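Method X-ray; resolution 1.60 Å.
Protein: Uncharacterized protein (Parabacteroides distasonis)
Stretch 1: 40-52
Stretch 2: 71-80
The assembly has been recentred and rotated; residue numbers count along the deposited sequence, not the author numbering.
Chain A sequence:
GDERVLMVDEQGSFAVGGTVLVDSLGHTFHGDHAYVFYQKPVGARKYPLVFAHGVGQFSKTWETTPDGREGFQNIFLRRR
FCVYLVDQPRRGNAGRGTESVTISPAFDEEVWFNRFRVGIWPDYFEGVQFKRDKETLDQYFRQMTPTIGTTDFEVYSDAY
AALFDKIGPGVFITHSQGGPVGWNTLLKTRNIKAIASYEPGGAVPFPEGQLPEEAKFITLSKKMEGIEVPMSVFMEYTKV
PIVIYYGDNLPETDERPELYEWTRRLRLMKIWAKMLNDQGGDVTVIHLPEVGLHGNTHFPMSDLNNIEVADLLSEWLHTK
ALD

Stretch 1 40-52: KPVGARKYPLVFA
Stretch 2, residues 71-80: GFQNIFLRRR

Stretch 1 comprises the end of a strand (Lys40-Pro41), a loop and a second strand (Leu49-Ala52). The latter runs nearly antiparallel to helix Phe72-Arg78 (170°, axes 10.9 Å apart at closest approach), with Leu49 in register with Phe76 (CA-CA 8.4 Å) and Phe51 with Gln73 (CA-CA 8.8 Å). Gly71 sits at the N-cap position, just before the helix; Arg79 leaves helical geometry, and Arg80 has phi/psi 77/24.

The CA-to-CB bond of Pro41 (phi/psi -77/156, C-gamma endo) points toward stretch 2. Its CD lies 3.6 Å from CD1 of Leu77 (chi1 t, chi2 p), whose CA-CB bond points sideways but whose tip approaches the proline, and its CG lies 3.4 Å from Arg80 C. Pro41 to Ala44 form a type II turn, Val42 at -56/133 and Gly43 at 70/35, a positive phi that favours glycine. The turn presents Gly43 O to Arg80 NE in a hydrogen bond of 2.8 Å that is almost linear (178°); Arg80 reaches it with chi1 m, chi2 t and chi3 at -18°, between wells.

Ala44 and Arg80 bring their CA atoms within 5.0 Å, and Ala44 CA makes a CA-H...O contact with Arg80 O (3.3 Å). The same oxygen accepts a hydrogen bond from Arg45 N (2.9 Å). Arg45 (chi1 m, chi2 and chi3 t, chi4 -74°) starts sideways, but its end turns in: NE and NH2 both donate to Arg79 O, at 2.7 and 3.0 Å. The Arg45 and Arg80 guanidiniums lie over one another's faces, bringing like charges close (Arg45 NH2 to Arg80 NH1, 3.5 Å).

Lys46 to Pro48 make no contact. Along the strand, Leu49 (m, t) and Phe51 (chi1 m, chi2 -88°) point toward the helix, whereas Val50 and Ala52 stay out of reach. Leu49 CD1 packs 3.8 Å from Phe76 CB (chi1 m); Phe51 CE1 meets the ring edge of Phe72 (chi1 m) at CD2 (4.0 Å).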

ATOM      1  N   LYS A  40      -4.872  14.261  -8.027  1.00 18.39           N
ATOM      2  CA  LYS A  40      -5.760  15.244  -8.622  1.00 19.83           C
ATOM      3  C   LYS A  40      -5.089  15.749  -9.894  1.00 18.35           C
ATOM      4  O   LYS A  40      -3.966  16.266  -9.839  1.00 19.05           O
ATOM      5  CB  LYS A  40      -5.955  16.451  -7.687  1.00 19.90           C
ATOM      6  CG  LYS A  40      -6.428  16.071  -6.307  1.00 25.44           C
ATOM      7  CD  LYS A  40      -7.090  17.245  -5.595  1.00 32.33           C
ATOM      8  CE  LYS A  40      -7.491  16.852  -4.175  1.00 36.35           C
ATOM      9  NZ  LYS A  40      -7.800  18.038  -3.321  1.00 37.52           N
ATOM     10  N   PRO A  41      -5.726  15.558 -11.042  1.00 18.10           N
ATOM     11  CA  PRO A  41      -5.194  16.090 -12.286  1.00 17.13           C
ATOM     12  C   PRO A  41      -5.424  17.575 -12.443  1.00 19.79           C
ATOM     13  O   PRO A  41      -6.330  18.156 -11.819  1.00 21.01           O
ATOM     14  CB  PRO A  41      -5.940  15.319 -13.350  1.00 19.11           C
ATOM     15  CG  PRO A  41      -7.279  15.004 -12.733  1.00 19.12           C
ATOM     16  CD  PRO A  41      -7.042  14.919 -11.226  1.00 18.22           C
ATOM     17  N   VAL A  42      -4.585  18.189 -13.258  1.00 23.23           N
ATOM     18  CA  VAL A  42      -4.861  19.530 -13.746  1.00 25.15           C
ATOM     19  C   VAL A  42      -6.212  19.528 -14.440  1.00 25.46           C
ATOM     20  O   VAL A  42      -6.525  18.622 -15.221  1.00 25.02           O
ATOM     21  CB  VAL A  42      -3.763  20.011 -14.708  1.00 25.21           C
ATOM     22  CG1 VAL A  42      -4.129  21.350 -15.385  1.00 30.85           C
ATOM     23  CG2 VAL A  42      -2.450  20.186 -13.957  1.00 25.96           C
ATOM     24  N   GLY A  43      -7.020  20.518 -14.091  1.00 23.39           N
ATOM     25  CA  GLY A  43      -8.336  20.679 -14.685  1.00 29.93           C
ATOM     26  C   GLY A  43      -9.342  19.604 -14.278  1.00 31.22           C
ATOM     27  O   GLY A  43     -10.182  19.214 -15.087  1.00 27.66           O
ATOM     28  N   ALA A  44      -9.244  19.133 -13.031  1.00 24.54           N
ATOM     29  CA  ALA A  44     -10.072  18.045 -12.530  1.00 23.80           C
ATOM     30  C   ALA A  44     -11.572  18.325 -12.639  1.00 23.28           C
ATOM     31  O   ALA A  44     -12.041  19.454 -12.427  1.00 24.07           O
ATOM     32  CB  ALA A  44      -9.724  17.726 -11.098  1.00 23.29           C
ATOM     33  N   ARG A  45     -12.307  17.272 -12.955  1.00 20.37           N
ATOM     34  CA  ARG A  45     -13.739  17.255 -12.972  1.00 19.23           C
ATOM     35  C   ARG A  45     -14.301  17.401 -11.550  1.00 22.43           C
ATOM     36  O   ARG A  45     -13.598  17.224 -10.564  1.00 20.31           O
ATOM     37  CB  ARG A  45     -14.255  15.958 -13.615  1.00 18.44           C
ATOM     38  CG  ARG A  45     -13.813  15.737 -15.062  1.00 19.08           C
ATOM     39  CD  ARG A  45     -14.181  14.379 -15.603  1.00 18.79           C
ATOM     40  NE  ARG A  45     -13.519  14.138 -16.879  1.00 19.67           N
ATOM     41  CZ  ARG A  45     -13.861  14.698 -18.030  1.00 21.91           C
ATOM     42  NH1 ARG A  45     -14.959  15.423 -18.113  1.00 21.34           N
ATOM     43  NH2 ARG A  45     -13.151  14.446 -19.124  1.00 21.05           N
ATOM     44  N   LYS A  46     -15.579  17.745 -11.464  1.00 21.34           N
ATOM     45  CA  LYS A  46     -16.214  18.101 -10.199  1.00 21.72           C
ATOM     46  C   LYS A  46     -16.246  16.986  -9.147  1.00 20.00           C
ATOM     47  O   LYS A  46     -16.097  17.243  -7.956  1.00 20.51           O
ATOM     48  CB  LYS A  46     -17.637  18.536 -10.480  1.00 24.71           C
ATOM     49  CG  LYS A  46     -18.304  19.131  -9.258  1.00 35.93           C
ATOM     50  CD  LYS A  46     -19.694  19.671  -9.540  1.00 43.48           C
ATOM     51  CE  LYS A  46     -20.162  20.475  -8.331  1.00 52.32           C
ATOM     52  NZ  LYS A  46     -21.628  20.361  -8.138  1.00 60.85           N
ATOM     53  N   TYR A  47     -16.438  15.744  -9.578  1.00 20.48           N
ATOM     54  CA  TYR A  47     -16.635  14.643  -8.652  1.00 19.65           C
ATOM     55  C   TYR A  47     -15.460  13.687  -8.730  1.00 18.81           C
ATOM     56  O   TYR A  47     -15.128  13.206  -9.816  1.00 20.19           O
ATOM     57  CB  TYR A  47     -17.936  13.881  -8.910  1.00 21.34           C
ATOM     58  CG  TYR A  47     -19.153  14.762  -8.846  1.00 23.38           C
ATOM     59  CD1 TYR A  47     -19.551  15.351  -7.659  1.00 24.89           C
ATOM     60  CD2 TYR A  47     -19.854  15.071  -9.999  1.00 30.04           C
ATOM     61  CE1 TYR A  47     -20.676  16.154  -7.611  1.00 27.88           C
ATOM     62  CE2 TYR A  47     -20.971  15.883  -9.963  1.00 37.44           C
ATOM     63  CZ  TYR A  47     -21.376  16.421  -8.765  1.00 36.92           C
ATOM     64  OH  TYR A  47     -22.488  17.231  -8.754  1.00 38.81           O
ATOM     65  N   PRO A  48     -14.810  13.439  -7.579  1.00 18.63           N
ATOM     66  CA  PRO A  48     -13.763  12.467  -7.551  1.00 18.40           C
ATOM     67  C   PRO A  48     -14.322  11.048  -7.677  1.00 18.57           C
ATOM     68  O   PRO A  48     -15.499  10.810  -7.337  1.00 16.64           O
ATOM     69  CB  PRO A  48     -13.146  12.656  -6.154  1.00 20.91           C
ATOM     70  CG  PRO A  48     -14.233  13.281  -5.333  1.00 24.06           C
ATOM     71  CD  PRO A  48     -14.957  14.157  -6.294  1.00 20.76           C
ATOM     72  N   LEU A  49     -13.470  10.154  -8.148  1.00 16.62           N
ATOM     73  CA  LEU A  49     -13.723   8.724  -8.143  1.00 15.44           C
ATOM     74  C   LEU A  49     -12.990   8.041  -6.977  1.00 16.74           C
ATOM     75  O   LEU A  49     -11.794   8.223  -6.795  1.00 17.82           O
ATOM     76  CB  LEU A  49     -13.294   8.120  -9.465  1.00 17.36           C
ATOM     77  CG  LEU A  49     -13.813   8.773 -10.720  1.00 17.73           C
ATOM     78  CD1 LEU A  49     -13.288   8.040 -11.921  1.00 20.26           C
ATOM     79  CD2 LEU A  49     -15.334   8.814 -10.750  1.00 21.31           C
ATOM     80  N   VAL A  50     -13.724   7.248  -6.185  1.00 15.42           N
ATOM     81  CA  VAL A  50     -13.199   6.487  -5.074  1.00 14.95           C
ATOM     82  C   VAL A  50     -13.359   5.011  -5.415  1.00 15.82           C
ATOM     83  O   VAL A  50     -14.452   4.575  -5.758  1.00 16.24           O
ATOM     84  CB  VAL A  50     -13.946   6.823  -3.779  1.00 16.84           C
ATOM     85  CG1 VAL A  50     -13.436   5.948  -2.649  1.00 17.66           C
ATOM     86  CG2 VAL A  50     -13.854   8.317  -3.464  1.00 17.74           C
ATOM     87  N   PHE A  51     -12.247   4.274  -5.342  1.00 16.40           N
ATOM     88  CA  PHE A  51     -12.214   2.876  -5.748  1.00 15.45           C
ATOM     89  C   PHE A  51     -12.088   1.939  -4.570  1.00 18.04           C
ATOM     90  O   PHE A  51     -11.175   2.104  -3.750  1.00 18.76           O
ATOM     91  CB  PHE A  51     -11.050   2.663  -6.729  1.00 18.34           C
ATOM     92  CG  PHE A  51     -11.213   3.385  -8.037  1.00 19.63           C
ATOM     93  CD1 PHE A  51     -11.883   2.816  -9.097  1.00 17.15           C
ATOM     94  CD2 PHE A  51     -10.687   4.631  -8.215  1.00 20.75           C
ATOM     95  CE1 PHE A  51     -12.031   3.466 -10.298  1.00 20.95           C
ATOM     96  CE2 PHE A  51     -10.829   5.294  -9.420  1.00 22.32           C
ATOM     97  CZ  PHE A  51     -11.504   4.727 -10.466  1.00 21.00           C
ATOM     98  N   ALA A  52     -12.970   0.946  -4.506  1.00 18.21           N
ATOM     99  CA  ALA A  52     -12.982  -0.052  -3.424  1.00 16.36           C
ATOM    100  C   ALA A  52     -12.833  -1.497  -3.927  1.00 17.59           C
ATOM    101  O   ALA A  52     -13.688  -2.020  -4.658  1.00 20.42           O
ATOM    102  CB  ALA A  52     -14.291   0.034  -2.653  1.00 17.37           C
ATOM    103  N   GLY A  71      -3.985   0.474 -15.511  1.00 16.03           N
ATOM    104  CA  GLY A  71      -5.285   0.289 -14.942  1.00 16.65           C
ATOM    105  C   GLY A  71      -6.051   1.577 -14.779  1.00 16.40           C
ATOM    106  O   GLY A  71      -5.643   2.669 -15.248  1.00 17.90           O
ATOM    107  N   PHE A  72      -7.199   1.446 -14.100  1.00 16.64           N
ATOM    108  CA  PHE A  72      -8.129   2.551 -13.917  1.00 15.94           C
ATOM    109  C   PHE A  72      -7.497   3.746 -13.193  1.00 16.74           C
ATOM    110  O   PHE A  72      -7.868   4.890 -13.440  1.00 16.80           O
ATOM    111  CB  PHE A  72      -9.385   2.075 -13.151  1.00 18.25           C
ATOM    112  CG  PHE A  72     -10.426   1.414 -14.023  1.00 16.56           C
ATOM    113  CD1 PHE A  72     -10.135   0.983 -15.314  1.00 16.14           C
ATOM    114  CD2 PHE A  72     -11.726   1.259 -13.567  1.00 18.51           C
ATOM    115  CE1 PHE A  72     -11.118   0.369 -16.095  1.00 18.19           C
ATOM    116  CE2 PHE A  72     -12.706   0.659 -14.343  1.00 18.86           C
ATOM    117  CZ  PHE A  72     -12.403   0.235 -15.623  1.00 19.06           C
ATOM    118  N   GLN A  73      -6.563   3.472 -12.280  1.00 16.42           N
ATOM    119  CA  GLN A  73      -5.857   4.550 -11.608  1.00 17.88           C
ATOM    120  C   GLN A  73      -5.294   5.577 -12.632  1.00 17.52           C
ATOM    121  O   GLN A  73      -5.458   6.801 -12.477  1.00 18.54           O
ATOM    122  CB  GLN A  73      -4.728   4.005 -10.743  1.00 17.54           C
ATOM    123  CG  GLN A  73      -3.965   5.114 -10.010  1.00 18.50           C
ATOM    124  CD  GLN A  73      -2.951   4.583  -9.020  1.00 19.46           C
ATOM    125  OE1 GLN A  73      -2.406   3.518  -9.193  1.00 19.58           O
ATOM    126  NE2 GLN A  73      -2.750   5.310  -7.915  1.00 23.37           N
ATOM    127  N   ASN A  74      -4.570   5.066 -13.631  1.00 16.04           N
ATOM    128  CA  ASN A  74      -3.978   5.885 -14.671  1.00 16.75           C
ATOM    129  C   ASN A  74      -4.996   6.354 -15.710  1.00 18.64           C
ATOM    130  O   ASN A  74      -4.973   7.544 -16.122  1.00 18.51           O
ATOM    131  CB  ASN A  74      -2.860   5.136 -15.384  1.00 18.31           C
ATOM    132  CG  ASN A  74      -1.604   4.984 -14.545  1.00 16.30           C
ATOM    133  OD1 ASN A  74      -1.629   5.004 -13.297  1.00 18.08           O
ATOM    134  ND2 ASN A  74      -0.499   4.806 -15.228  1.00 17.64           N
ATOM    135  N   ILE A  75      -5.871   5.447 -16.122  1.00 18.35           N
ATOM    136  CA  ILE A  75      -6.823   5.750 -17.181  1.00 18.82           C
ATOM    137  C   ILE A  75      -7.763   6.900 -16.797  1.00 18.37           C
ATOM    138  O   ILE A  75      -7.985   7.820 -17.581  1.00 17.91           O
ATOM    139  CB  ILE A  75      -7.643   4.508 -17.531  1.00 19.95           C
ATOM    140  CG1 ILE A  75      -6.747   3.472 -18.189  1.00 19.72           C
ATOM    141  CG2 ILE A  75      -8.844   4.846 -18.464  1.00 20.59           C
ATOM    142  CD1 ILE A  75      -7.343   2.078 -18.250  1.00 19.56           C
ATOM    143  N   PHE A  76      -8.318   6.857 -15.588  1.00 17.86           N
ATOM    144  CA  PHE A  76      -9.247   7.900 -15.168  1.00 18.16           C
ATOM    145  C   PHE A  76      -8.568   9.191 -14.756  1.00 18.03           C
ATOM    146  O   PHE A  76      -9.147  10.242 -14.952  1.00 19.18           O
ATOM    147  CB  PHE A  76     -10.268   7.373 -14.153  1.00 17.56           C
ATOM    148  CG  PHE A  76     -11.302   6.514 -14.828  1.00 17.78           C
ATOM    149  CD1 PHE A  76     -12.338   7.117 -15.542  1.00 19.11           C
ATOM    150  CD2 PHE A  76     -11.129   5.147 -14.918  1.00 18.59           C
ATOM    151  CE1 PHE A  76     -13.241   6.359 -16.236  1.00 19.54           C
ATOM    152  CE2 PHE A  76     -12.044   4.349 -15.630  1.00 18.97           C
ATOM    153  CZ  PHE A  76     -13.088   4.961 -16.299  1.00 20.54           C
ATOM    154  N   LEU A  77      -7.321   9.105 -14.268  1.00 18.22           N
ATOM    155  CA  LEU A  77      -6.534  10.309 -14.022  1.00 17.46           C
ATOM    156  C   LEU A  77      -6.279  11.030 -15.339  1.00 17.43           C
ATOM    157  O   LEU A  77      -6.408  12.260 -15.413  1.00 19.75           O
ATOM    158  CB  LEU A  77      -5.197   9.929 -13.367  1.00 17.46           C
ATOM    159  CG  LEU A  77      -4.296  11.104 -13.001  1.00 18.35           C
ATOM    160  CD1 LEU A  77      -4.999  12.017 -12.014  1.00 19.34           C
ATOM    161  CD2 LEU A  77      -2.983  10.566 -12.443  1.00 21.67           C
ATOM    162  N   ARG A  78      -5.958  10.275 -16.379  1.00 17.44           N
ATOM    163  CA  ARG A  78      -5.726  10.853 -17.716  1.00 18.69           C
ATOM    164  C   ARG A  78      -6.980  11.530 -18.272  1.00 19.75           C
ATOM    165  O   ARG A  78      -6.901  12.536 -19.004  1.00 21.17           O
ATOM    166  CB  ARG A  78      -5.196   9.783 -18.673  1.00 21.21           C
ATOM    167  CG  ARG A  78      -4.775  10.375 -19.996  1.00 25.41           C
ATOM    168  CD  ARG A  78      -4.070   9.333 -20.855  1.00 28.82           C
ATOM    169  NE  ARG A  78      -2.764   8.999 -20.290  1.00 31.15           N
ATOM    170  CZ  ARG A  78      -2.458   7.834 -19.731  1.00 29.28           C
ATOM    171  NH1 ARG A  78      -3.334   6.839 -19.735  1.00 29.50           N
ATOM    172  NH2 ARG A  78      -1.241   7.664 -19.228  1.00 31.15           N
ATOM    173  N   ARG A  79      -8.127  11.009 -17.910  1.00 19.85           N
ATOM    174  CA  ARG A  79      -9.432  11.545 -18.291  1.00 19.84           C
ATOM    175  C   ARG A  79      -9.933  12.675 -17.393  1.00 19.39           C
ATOM    176  O   ARG A  79     -11.100  13.062 -17.450  1.00 20.02           O
ATOM    177  CB  ARG A  79     -10.427  10.391 -18.336  1.00 20.01           C
ATOM    178  CG  ARG A  79     -10.085   9.379 -19.415  1.00 20.81           C
ATOM    179  CD  ARG A  79     -10.997   8.168 -19.473  1.00 20.97           C
ATOM    180  NE  ARG A  79     -10.465   7.230 -20.476  1.00 22.09           N
ATOM    181  CZ  ARG A  79     -11.167   6.321 -21.140  1.00 25.60           C
ATOM    182  NH1 ARG A  79     -12.475   6.155 -20.923  1.00 23.12           N
ATOM    183  NH2 ARG A  79     -10.528   5.563 -22.031  1.00 23.10           N
ATOM    184  N   ARG A  80      -9.032  13.142 -16.541  1.00 18.73           N
ATOM    185  CA  ARG A  80      -9.185  14.327 -15.701  1.00 20.78           C
ATOM    186  C   ARG A  80     -10.060  14.160 -14.477  1.00 19.37           C
ATOM    187  O   ARG A  80     -10.619  15.132 -13.999  1.00 19.82           O
ATOM    188  CB  ARG A  80      -9.619  15.542 -16.521  1.00 23.45           C
ATOM    189  CG  ARG A  80      -8.629  15.917 -17.609  1.00 32.26           C
ATOM    190  CD  ARG A  80      -8.784  17.385 -18.039  1.00 37.26           C
ATOM    191  NE  ARG A  80     -10.086  17.934 -17.627  1.00 40.72           N
ATOM    192  CZ  ARG A  80     -11.214  17.911 -18.340  1.00 40.53           C
ATOM    193  NH1 ARG A  80     -11.252  17.407 -19.569  1.00 55.88           N
ATOM    194  NH2 ARG A  80     -12.313  18.423 -17.818  1.00 42.89           N
TER